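Local coordinates for protein peptidase S15/CocE/NonD (Thaumarchaeota archaeon SCGC AB-539-E09, PDB 4PF1) that probably acts as a serine aminopeptidase of the S15 family, built on an alpha/beta hydrolase fold and hydrolysing peptides from their N-terminal end, at residues Trp196-Phe202 with Phe255-Leu259; Thr231-Leu236 with Trp580-Tyr584; Val436-Gln440 with Thr452-Trp456. Numbering follows the deposited sequence.

Contact 1. Residues Trp196-Phe202 with Phe255-Leu259; sequences WFHMGAF and FWKKL
Within the S15 family region of this alpha/beta hydrolase, a beta hairpin faces helix 254-261 across an aromatic core. Strands 197-198 and 201-202 are joined by a type I' turn from His198 to Ala201, closed by His198 N to Ala201 O at 3.0 Å and Ala201 N to His198 O at 3.1 Å. Met199 and Gly200 both take positive phi; at Gly200 a CB would strike the preceding carbonyl, so glycine suits the place. Residues 255-259 are one helical turn, with Leu259 N to Phe255 O at 2.9 Å. The nearest CA atoms, those of Trp196 and Leu259, are 8.3 Å apart. Phe255 (chi1 t) turns its edge toward the face of Trp196 in a T-shaped pair, the five-membered ring and phenyl centroids 4.6 Å apart and the planes at 66°. One turn on, Leu259 (chi1 m, chi2 t) sends its CD2 methyl in among Trp196, Phe197 and Phe202, a branched aliphatic end suited to filling the gap between rings. Ser207 of helix 204-215 and Trp269 also touch this cluster. Phe202 CZ meets Trp256 CZ3 at 4.3 Å, while Leu259 CD2 lies 3.9 Å from Trp196 CB, 4.0 Å from Phe202 CE1 and 3.7 Å from Phe197 CE1.

Contact 2. Residues Thr231-Leu236 with Trp580-Tyr584; sequences TYDAYL and WFPLY
This is a buried, apolar helix-to-loop contact at the interface between the S15 family region and the C-terminal non-catalytic region: the Phe581-Pro582 pair of a loop following strand 571-577 packs on the start of helix 231-238. Helix hydrogen bonds run from Tyr235 N to Thr231 O (2.9 Å) and from Leu236 N to Tyr232 O (3.1 Å). Phe581 (phi/psi -104/148) leads through a cis peptide into Pro582 (-90/-1), and Tyr584 N reaches Trp580 O at 3.0 Å. This bend presents both side chains to the helix, the CA atoms of Tyr232 and Pro582 coming within 5.0 Å. Phe581 (chi1 t) directs its edge at the face of Tyr232 (chi1 t) in a T-shaped pair, centroids 5.3 Å apart and planes at 88°. The same ring edge abuts the helix backbone, Phe581 CE2 lying 3.3 Å from Tyr232 O and Phe581 CZ 3.4 Å from Leu236 N. The compact Pro582 ring fits alongside, its CG 3.3 Å from Thr231 OG1 and its CB 3.9 Å from Tyr235 CB. Tyr232 OH is hydrogen-bonded to Pro435 O, and Thr231 OG1 to Thr443 and Glu205. Gln204 of helix 204-215 packs on Tyr235 and Phe581, while Trp580 and Tyr584 touch strand 525-534.

Contact 3. Residues Val436-Gln440 with Thr452-Trp456; sequences VPYRQ and TWGEW
Val436 and Pro437 run extended (phi/psi -69/123 and -71/130) and bring the chain toward residues 452-456; Pro437 also packs on Ser466 of the third subunit. At Tyr438 the backbone bends (-63/-24), and its side chain (chi1 p) swings toward Trp456. The tyrosine edge meets the indole face in a T-shaped pair, with the phenol and six-membered ring centroids 4.8 Å apart, the planes at 77°, and Tyr438 CD2 3.6 Å from Trp456 CZ3. Tyrosine is long enough to reach a second indole, its OH lying 3.9 Å from Trp453 CE3 at that ring's edge. Arg439 returns to an extended backbone (-139/168), and its CA is 7.3 Å from that of Trp456, the nearest such pair. Its m, t, p side chain lays one guanidinium face over Trp456 CB, 3.4 Å from Arg439 NE, and both Arg439 NH1 and NH2 donate hydrogen bonds to Thr452 OG1, at 2.8 and 2.9 Å. Arginine suits this place because NE can still form a salt bridge with Asp459. The receiving backbone makes a compact turn, with Glu455 N hydrogen-bonded to Thr452 O at 2.9 Å, and Thr452, Trp453 and Trp456 lie around the incoming side chains. Trp456 also stacks edge-to-face with Trp580, and Trp453 NE1 is hydrogen-bonded to Glu297 OE1. Trp453 lies near, without touching, Ser161, His328 and Asp295, which probably form the Ser-His-Asp triad expected of an alpha/beta hydrolase serine peptidase, so the Trp453 end of this aromatic cluster probably lies close to the active site.

From the N terminus, residues 196-202 open contact 1, which ties their hairpin to helix 254-261, and before 255-259 closes that loop, the helical residues 231-236 have already begun contact 2. The two therefore cross. Contact 2 closes only at 580-584, a span of more than 340 residues joining the S15 family region to the C-terminal one. Within that span contact 3 opens and shuts locally, 436-440 meeting 452-456 across an 11-residue excursion. Residues 580-584 link all three: Tyr584 packs on His198, Ala201 and Phe202 of contact 1, while Phe581 N and O probably hydrogen-bond with Val436 O and Tyr438 N of contact 3. Contacts 1 and 3 do not touch directly.

Contact 1. Residues Trp196-Phe202 with Phe255-Leu259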
loop_
_atom_site.group_PDB
_atom_site.type_symbol
_atom_site.label_atom_id
_atom_site.label_comp_id
_atom_site.label_asym_id
_atom_site.label_seq_id
_atom_site.Cartn_x
_atom_site.Cartn_y
_atom_site.Cartn_z
ATOM N N TRP A 196 -31.414 1.147 -14.042
ATOM C CA TRP A 196 -31.368 1.229 -15.509
ATOM C C TRP A 196 -31.355 2.665 -16.051
ATOM O O TRP A 196 -30.604 2.942 -16.983
ATOM C CB TRP A 196 -32.512 0.411 -16.143
ATOM C CG TRP A 196 -32.869 -0.841 -15.378
ATOM C CD1 TRP A 196 -34.084 -1.154 -14.844
ATOM C CD2 TRP A 196 -31.975 -1.902 -14.997
ATOM N NE1 TRP A 196 -34.008 -2.343 -14.154
ATOM C CE2 TRP A 196 -32.723 -2.821 -14.228
ATOM C CE3 TRP A 196 -30.609 -2.157 -15.219
ATOM C CZ2 TRP A 196 -32.167 -4.008 -13.735
ATOM C CZ3 TRP A 196 -30.048 -3.308 -14.685
ATOM C CH2 TRP A 196 -30.824 -4.218 -13.952
ATOM N N PHE A 197 -32.186 3.558 -15.492
ATOM C CA PHE A 197 -32.249 4.968 -15.900
ATOM C C PHE A 197 -32.378 5.887 -14.684
ATOM O O PHE A 197 -32.918 5.475 -13.655
ATOM C CB PHE A 197 -33.457 5.244 -16.839
ATOM C CG PHE A 197 -33.621 4.417 -18.094
ATOM C CD1 PHE A 197 -34.178 3.142 -18.038
ATOM C CD2 PHE A 197 -33.394 4.976 -19.346
ATOM C CE1 PHE A 197 -34.391 2.402 -19.204
ATOM C CE2 PHE A 197 -33.605 4.232 -20.514
ATOM C CZ PHE A 197 -34.105 2.952 -20.435
ATOM N N HIS A 198 -31.940 7.153 -14.833
ATOM C CA HIS A 198 -32.145 8.224 -13.860
ATOM C C HIS A 198 -32.860 9.350 -14.577
ATOM O O HIS A 198 -32.253 10.038 -15.402
ATOM C CB HIS A 198 -30.825 8.699 -13.227
ATOM C CG HIS A 198 -30.330 7.828 -12.114
ATOM N ND1 HIS A 198 -29.650 8.358 -11.039
ATOM C CD2 HIS A 198 -30.396 6.484 -11.968
ATOM C CE1 HIS A 198 -29.325 7.328 -10.275
ATOM N NE2 HIS A 198 -29.747 6.180 -10.798
ATOM N N MET A 199 -34.185 9.459 -14.350
ATOM C CA MET A 199 -35.074 10.445 -14.985
ATOM C C MET A 199 -34.910 10.450 -16.539
ATOM O O MET A 199 -34.843 11.512 -17.166
ATOM C CB MET A 199 -34.870 11.852 -14.376
ATOM C CG MET A 199 -35.475 11.989 -12.984
ATOM S SD MET A 199 -35.063 13.544 -12.145
ATOM C CE MET A 199 -33.439 13.138 -11.467
ATOM N N GLY A 200 -34.839 9.249 -17.122
ATOM C CA GLY A 200 -34.732 9.063 -18.567
ATOM C C GLY A 200 -33.346 8.818 -19.134
ATOM O O GLY A 200 -33.224 8.321 -20.258
ATOM N N ALA A 201 -32.292 9.198 -18.391
ATOM C CA ALA A 201 -30.910 9.016 -18.837
ATOM C C ALA A 201 -30.477 7.567 -18.608
ATOM O O ALA A 201 -30.452 7.106 -17.470
ATOM C CB ALA A 201 -29.993 9.981 -18.107
ATOM N N PHE A 202 -30.185 6.839 -19.703
ATOM C CA PHE A 202 -29.847 5.413 -19.677
ATOM C C PHE A 202 -28.462 5.110 -19.087
ATOM O O PHE A 202 -27.453 5.634 -19.564
ATOM C CB PHE A 202 -29.953 4.810 -21.089
ATOM C CG PHE A 202 -29.737 3.311 -21.162
ATOM C CD1 PHE A 202 -30.432 2.446 -20.319
ATOM C CD2 PHE A 202 -28.871 2.763 -22.100
ATOM C CE1 PHE A 202 -30.239 1.063 -20.395
ATOM C CE2 PHE A 202 -28.694 1.377 -22.186
ATOM C CZ PHE A 202 -29.373 0.538 -21.328
ATOM N N PHE A 255 -34.186 -8.793 -21.474
ATOM C CA PHE A 255 -34.220 -7.492 -20.802
ATOM C C PHE A 255 -33.710 -6.363 -21.702
ATOM O O PHE A 255 -34.216 -5.247 -21.585
ATOM C CB PHE A 255 -33.472 -7.501 -19.459
ATOM C CG PHE A 255 -33.751 -6.280 -18.610
ATOM C CD1 PHE A 255 -35.059 -5.883 -18.339
ATOM C CD2 PHE A 255 -32.709 -5.513 -18.100
ATOM C CE1 PHE A 255 -35.316 -4.748 -17.564
ATOM C CE2 PHE A 255 -32.969 -4.378 -17.328
ATOM C CZ PHE A 255 -34.269 -4.002 -17.067
ATOM N N TRP A 256 -32.751 -6.645 -22.622
ATOM C CA TRP A 256 -32.283 -5.628 -23.574
ATOM C C TRP A 256 -33.416 -5.254 -24.541
ATOM O O TRP A 256 -33.602 -4.071 -24.839
ATOM C CB TRP A 256 -31.031 -6.086 -24.355
ATOM C CG TRP A 256 -30.730 -5.240 -25.566
ATOM C CD1 TRP A 256 -30.736 -5.645 -26.868
ATOM C CD2 TRP A 256 -30.510 -3.818 -25.590
ATOM N NE1 TRP A 256 -30.479 -4.579 -27.699
ATOM C CE2 TRP A 256 -30.354 -3.442 -26.942
ATOM C CE3 TRP A 256 -30.429 -2.825 -24.598
ATOM C CZ2 TRP A 256 -30.082 -2.122 -27.326
ATOM C CZ3 TRP A 256 -30.159 -1.518 -24.977
ATOM C CH2 TRP A 256 -29.994 -1.176 -26.327
ATOM N N LYS A 257 -34.190 -6.265 -24.996
ATOM C CA LYS A 257 -35.349 -6.071 -25.874
ATOM C C LYS A 257 -36.372 -5.162 -25.188
ATOM O O LYS A 257 -36.919 -4.274 -25.831
ATOM C CB LYS A 257 -35.988 -7.421 -26.251
ATOM C CG LYS A 257 -35.078 -8.323 -27.086
ATOM C CD LYS A 257 -35.710 -9.692 -27.348
ATOM C CE LYS A 257 -36.458 -9.757 -28.661
ATOM N NZ LYS A 257 -35.539 -9.769 -29.830
ATOM N N LYS A 258 -36.559 -5.335 -23.861
ATOM C CA LYS A 258 -37.451 -4.507 -23.042
ATOM C C LYS A 258 -36.911 -3.070 -22.907
ATOM O O LYS A 258 -37.679 -2.118 -23.043
ATOM C CB LYS A 258 -37.645 -5.131 -21.650
ATOM C CG LYS A 258 -38.448 -6.430 -21.657
ATOM C CD LYS A 258 -38.334 -7.154 -20.324
ATOM C CE LYS A 258 -39.078 -8.466 -20.323
ATOM N NZ LYS A 258 -38.793 -9.256 -19.096
ATOM N N LEU A 259 -35.586 -2.918 -22.649
ATOM C CA LEU A 259 -34.934 -1.606 -22.500
ATOM C C LEU A 259 -35.009 -0.794 -23.801
ATOM O O LEU A 259 -35.339 0.395 -23.762
ATOM C CB LEU A 259 -33.457 -1.760 -22.064
ATOM C CG LEU A 259 -33.195 -2.234 -20.627
ATOM C CD1 LEU A 259 -31.762 -2.729 -20.473
ATOM C CD2 LEU A 259 -33.479 -1.131 -19.611
#

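Contact 2. Residues Thr231-Leu236 with Trp580-Tyr584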
loop_
_atom_site.group_PDB
_atom_site.type_symbol
_atom_site.label_atom_id
_atom_site.label_comp_id
_atom_site.label_asym_id
_atom_site.label_seq_id
_atom_site.Cartn_x
_atom_site.Cartn_y
_atom_site.Cartn_z
ATOM N N THR A 231 -13.356 1.969 -20.292
ATOM C CA THR A 231 -14.736 1.848 -20.797
ATOM C C THR A 231 -15.192 3.125 -21.512
ATOM O O THR A 231 -15.983 3.039 -22.450
ATOM C CB THR A 231 -15.713 1.459 -19.675
ATOM O OG1 THR A 231 -15.699 2.459 -18.655
ATOM C CG2 THR A 231 -15.403 0.089 -19.078
ATOM N N TYR A 232 -14.679 4.301 -21.081
ATOM C CA TYR A 232 -14.970 5.603 -21.698
ATOM C C TYR A 232 -14.706 5.529 -23.205
ATOM O O TYR A 232 -15.580 5.865 -24.002
ATOM C CB TYR A 232 -14.111 6.703 -21.041
ATOM C CG TYR A 232 -14.328 8.093 -21.609
ATOM C CD1 TYR A 232 -13.707 8.489 -22.792
ATOM C CD2 TYR A 232 -15.110 9.028 -20.938
ATOM C CE1 TYR A 232 -13.890 9.768 -23.313
ATOM C CE2 TYR A 232 -15.285 10.318 -21.440
ATOM C CZ TYR A 232 -14.680 10.681 -22.633
ATOM O OH TYR A 232 -14.847 11.943 -23.144
ATOM N N ASP A 233 -13.512 5.031 -23.580
ATOM C CA ASP A 233 -13.082 4.846 -24.958
ATOM C C ASP A 233 -13.990 3.862 -25.703
ATOM O O ASP A 233 -14.447 4.171 -26.806
ATOM C CB ASP A 233 -11.631 4.348 -24.984
ATOM C CG ASP A 233 -10.711 5.228 -25.787
ATOM O OD1 ASP A 233 -10.702 5.097 -27.028
ATOM O OD2 ASP A 233 -9.999 6.052 -25.178
ATOM N N ALA A 234 -14.279 2.700 -25.081
ATOM C CA ALA A 234 -15.104 1.629 -25.660
ATOM C C ALA A 234 -16.523 2.093 -26.016
ATOM O O ALA A 234 -16.955 1.888 -27.148
ATOM C CB ALA A 234 -15.172 0.442 -24.704
ATOM N N TYR A 235 -17.235 2.729 -25.061
ATOM C CA TYR A 235 -18.614 3.180 -25.260
ATOM C C TYR A 235 -18.707 4.377 -26.233
ATOM O O TYR A 235 -19.684 4.466 -26.982
ATOM C CB TYR A 235 -19.286 3.498 -23.911
ATOM C CG TYR A 235 -19.702 2.252 -23.151
ATOM C CD1 TYR A 235 -18.811 1.596 -22.307
ATOM C CD2 TYR A 235 -20.977 1.710 -23.302
ATOM C CE1 TYR A 235 -19.178 0.435 -21.625
ATOM C CE2 TYR A 235 -21.361 0.557 -22.612
ATOM C CZ TYR A 235 -20.455 -0.079 -21.778
ATOM O OH TYR A 235 -20.809 -1.226 -21.106
ATOM N N LEU A 236 -17.680 5.260 -26.258
ATOM C CA LEU A 236 -17.643 6.409 -27.179
ATOM C C LEU A 236 -17.463 5.946 -28.634
ATOM O O LEU A 236 -18.121 6.485 -29.527
ATOM C CB LEU A 236 -16.529 7.402 -26.783
ATOM C CG LEU A 236 -16.487 8.755 -27.532
ATOM C CD1 LEU A 236 -17.789 9.542 -27.354
ATOM C CD2 LEU A 236 -15.299 9.597 -27.069
ATOM N N TRP A 580 -22.360 12.710 -18.490
ATOM C CA TRP A 580 -21.873 11.918 -17.352
ATOM C C TRP A 580 -21.522 10.533 -17.904
ATOM O O TRP A 580 -22.240 9.561 -17.679
ATOM C CB TRP A 580 -22.992 11.839 -16.290
ATOM C CG TRP A 580 -22.628 12.270 -14.901
ATOM C CD1 TRP A 580 -21.414 12.709 -14.455
ATOM C CD2 TRP A 580 -23.498 12.269 -13.761
ATOM N NE1 TRP A 580 -21.477 12.992 -13.108
ATOM C CE2 TRP A 580 -22.744 12.721 -12.655
ATOM C CE3 TRP A 580 -24.851 11.936 -13.568
ATOM C CZ2 TRP A 580 -23.299 12.855 -11.377
ATOM C CZ3 TRP A 580 -25.399 12.066 -12.300
ATOM C CH2 TRP A 580 -24.625 12.513 -11.221
ATOM N N PHE A 581 -20.432 10.476 -18.678
ATOM C CA PHE A 581 -20.017 9.349 -19.514
ATOM C C PHE A 581 -18.845 8.519 -18.918
ATOM O O PHE A 581 -17.985 9.093 -18.258
ATOM C CB PHE A 581 -19.605 9.935 -20.882
ATOM C CG PHE A 581 -19.596 8.977 -22.039
ATOM C CD1 PHE A 581 -20.783 8.589 -22.650
ATOM C CD2 PHE A 581 -18.401 8.461 -22.525
ATOM C CE1 PHE A 581 -20.777 7.681 -23.713
ATOM C CE2 PHE A 581 -18.395 7.556 -23.590
ATOM C CZ PHE A 581 -19.585 7.177 -24.180
ATOM N N PRO A 582 -18.760 7.173 -19.145
ATOM C CA PRO A 582 -19.635 6.308 -19.963
ATOM C C PRO A 582 -20.823 5.695 -19.217
ATOM O O PRO A 582 -21.596 4.966 -19.839
ATOM C CB PRO A 582 -18.671 5.219 -20.439
ATOM C CG PRO A 582 -17.727 5.046 -19.284
ATOM C CD PRO A 582 -17.604 6.410 -18.624
ATOM N N LEU A 583 -20.967 5.970 -17.895
ATOM C CA LEU A 583 -22.076 5.451 -17.079
ATOM C C LEU A 583 -23.410 5.737 -17.770
ATOM O O LEU A 583 -24.191 4.816 -17.985
ATOM C CB LEU A 583 -22.045 6.053 -15.653
ATOM C CG LEU A 583 -23.169 5.631 -14.668
ATOM C CD1 LEU A 583 -23.331 4.095 -14.593
ATOM C CD2 LEU A 583 -22.912 6.191 -13.288
ATOM N N TYR A 584 -23.620 6.992 -18.196
ATOM C CA TYR A 584 -24.810 7.379 -18.949
ATOM C C TYR A 584 -24.457 7.551 -20.414
ATOM O O TYR A 584 -23.391 8.088 -20.723
ATOM C CB TYR A 584 -25.416 8.676 -18.389
ATOM C CG TYR A 584 -25.969 8.517 -16.993
ATOM C CD1 TYR A 584 -25.181 8.774 -15.875
ATOM C CD2 TYR A 584 -27.270 8.067 -16.787
ATOM C CE1 TYR A 584 -25.678 8.599 -14.586
ATOM C CE2 TYR A 584 -27.783 7.907 -15.503
ATOM C CZ TYR A 584 -26.978 8.157 -14.405
ATOM O OH TYR A 584 -27.477 7.989 -13.141
#

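Contact 3. Residues Val436-Gln440 with Thr452-Trp456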
loop_
_atom_site.group_PDB
_atom_site.type_symbol
_atom_site.label_atom_id
_atom_site.label_comp_id
_atom_site.label_asym_id
_atom_site.label_seq_id
_atom_site.Cartn_x
_atom_site.Cartn_y
_atom_site.Cartn_z
ATOM N N VAL A 436 -18.122 14.650 -20.881
ATOM C CA VAL A 436 -17.491 14.818 -19.571
ATOM C C VAL A 436 -17.394 13.432 -18.879
ATOM O O VAL A 436 -18.417 12.755 -18.723
ATOM C CB VAL A 436 -18.255 15.853 -18.687
ATOM C CG1 VAL A 436 -17.522 16.098 -17.372
ATOM C CG2 VAL A 436 -18.472 17.170 -19.432
ATOM N N PRO A 437 -16.181 12.973 -18.490
ATOM C CA PRO A 437 -16.090 11.674 -17.804
ATOM C C PRO A 437 -16.672 11.763 -16.386
ATOM O O PRO A 437 -16.350 12.702 -15.653
ATOM C CB PRO A 437 -14.594 11.371 -17.817
ATOM C CG PRO A 437 -13.933 12.701 -17.882
ATOM C CD PRO A 437 -14.858 13.627 -18.606
ATOM N N TYR A 438 -17.582 10.816 -16.019
ATOM C CA TYR A 438 -18.251 10.812 -14.703
ATOM C C TYR A 438 -17.236 10.623 -13.573
ATOM O O TYR A 438 -17.484 11.035 -12.440
ATOM C CB TYR A 438 -19.376 9.755 -14.639
ATOM C CG TYR A 438 -18.953 8.340 -14.301
ATOM C CD1 TYR A 438 -18.230 7.572 -15.211
ATOM C CD2 TYR A 438 -19.403 7.716 -13.140
ATOM C CE1 TYR A 438 -17.880 6.250 -14.927
ATOM C CE2 TYR A 438 -19.080 6.388 -12.855
ATOM C CZ TYR A 438 -18.313 5.660 -13.749
ATOM O OH TYR A 438 -17.998 4.351 -13.472
ATOM N N ARG A 439 -16.086 10.025 -13.903
ATOM C CA ARG A 439 -14.956 9.826 -13.006
ATOM C C ARG A 439 -13.690 10.092 -13.768
ATOM O O ARG A 439 -13.721 10.141 -15.003
ATOM C CB ARG A 439 -14.934 8.395 -12.466
ATOM C CG ARG A 439 -16.096 8.018 -11.587
ATOM C CD ARG A 439 -15.799 6.713 -10.891
ATOM N NE ARG A 439 -15.065 6.930 -9.643
ATOM C CZ ARG A 439 -14.475 5.967 -8.946
ATOM N NH1 ARG A 439 -14.507 4.711 -9.374
ATOM N NH2 ARG A 439 -13.848 6.251 -7.815
ATOM N N GLN A 440 -12.555 10.195 -13.056
ATOM C CA GLN A 440 -11.251 10.359 -13.688
ATOM C C GLN A 440 -10.909 9.088 -14.461
ATOM O O GLN A 440 -11.262 7.985 -14.030
ATOM C CB GLN A 440 -10.168 10.695 -12.648
ATOM C CG GLN A 440 -10.278 12.134 -12.124
ATOM C CD GLN A 440 -9.092 12.573 -11.299
ATOM O OE1 GLN A 440 -8.518 13.642 -11.525
ATOM N NE2 GLN A 440 -8.736 11.797 -10.285
ATOM N N THR A 452 -13.401 0.925 -7.852
ATOM C CA THR A 452 -13.760 1.759 -6.697
ATOM C C THR A 452 -15.163 2.380 -6.922
ATOM O O THR A 452 -15.466 3.444 -6.375
ATOM C CB THR A 452 -12.679 2.828 -6.424
ATOM O OG1 THR A 452 -12.562 3.693 -7.558
ATOM C CG2 THR A 452 -11.322 2.218 -6.050
ATOM N N TRP A 453 -16.017 1.679 -7.715
ATOM C CA TRP A 453 -17.400 2.045 -8.092
ATOM C C TRP A 453 -18.268 2.371 -6.860
ATOM O O TRP A 453 -19.143 3.243 -6.933
ATOM C CB TRP A 453 -18.021 0.893 -8.923
ATOM C CG TRP A 453 -19.525 0.812 -8.968
ATOM C CD1 TRP A 453 -20.309 -0.112 -8.342
ATOM C CD2 TRP A 453 -20.398 1.554 -9.835
ATOM N NE1 TRP A 453 -21.621 0.036 -8.729
ATOM C CE2 TRP A 453 -21.708 1.067 -9.627
ATOM C CE3 TRP A 453 -20.208 2.623 -10.733
ATOM C CZ2 TRP A 453 -22.824 1.621 -10.269
ATOM C CZ3 TRP A 453 -21.313 3.170 -11.363
ATOM C CH2 TRP A 453 -22.602 2.667 -11.134
ATOM N N GLY A 454 -17.998 1.682 -5.751
ATOM C CA GLY A 454 -18.708 1.873 -4.492
ATOM C C GLY A 454 -18.398 3.183 -3.799
ATOM O O GLY A 454 -19.165 3.619 -2.942
ATOM N N GLU A 455 -17.279 3.838 -4.176
ATOM C CA GLU A 455 -16.842 5.098 -3.564
ATOM C C GLU A 455 -17.105 6.323 -4.461
ATOM O O GLU A 455 -16.890 7.448 -4.015
ATOM C CB GLU A 455 -15.325 5.045 -3.238
ATOM C CG GLU A 455 -14.818 3.740 -2.638
ATOM C CD GLU A 455 -13.318 3.665 -2.392
ATOM O OE1 GLU A 455 -12.893 2.782 -1.613
ATOM O OE2 GLU A 455 -12.567 4.482 -2.975
ATOM N N TRP A 456 -17.546 6.109 -5.713
ATOM C CA TRP A 456 -17.672 7.151 -6.736
ATOM C C TRP A 456 -18.587 8.336 -6.370
ATOM O O TRP A 456 -18.269 9.458 -6.760
ATOM C CB TRP A 456 -18.043 6.540 -8.104
ATOM C CG TRP A 456 -19.443 6.746 -8.616
ATOM C CD1 TRP A 456 -20.432 5.809 -8.670
ATOM C CD2 TRP A 456 -19.908 7.863 -9.391
ATOM N NE1 TRP A 456 -21.516 6.301 -9.362
ATOM C CE2 TRP A 456 -21.228 7.568 -9.800
ATOM C CE3 TRP A 456 -19.356 9.109 -9.736
ATOM C CZ2 TRP A 456 -22.011 8.479 -10.518
ATOM C CZ3 TRP A 456 -20.132 10.010 -10.449
ATOM C CH2 TRP A 456 -21.439 9.691 -10.840
#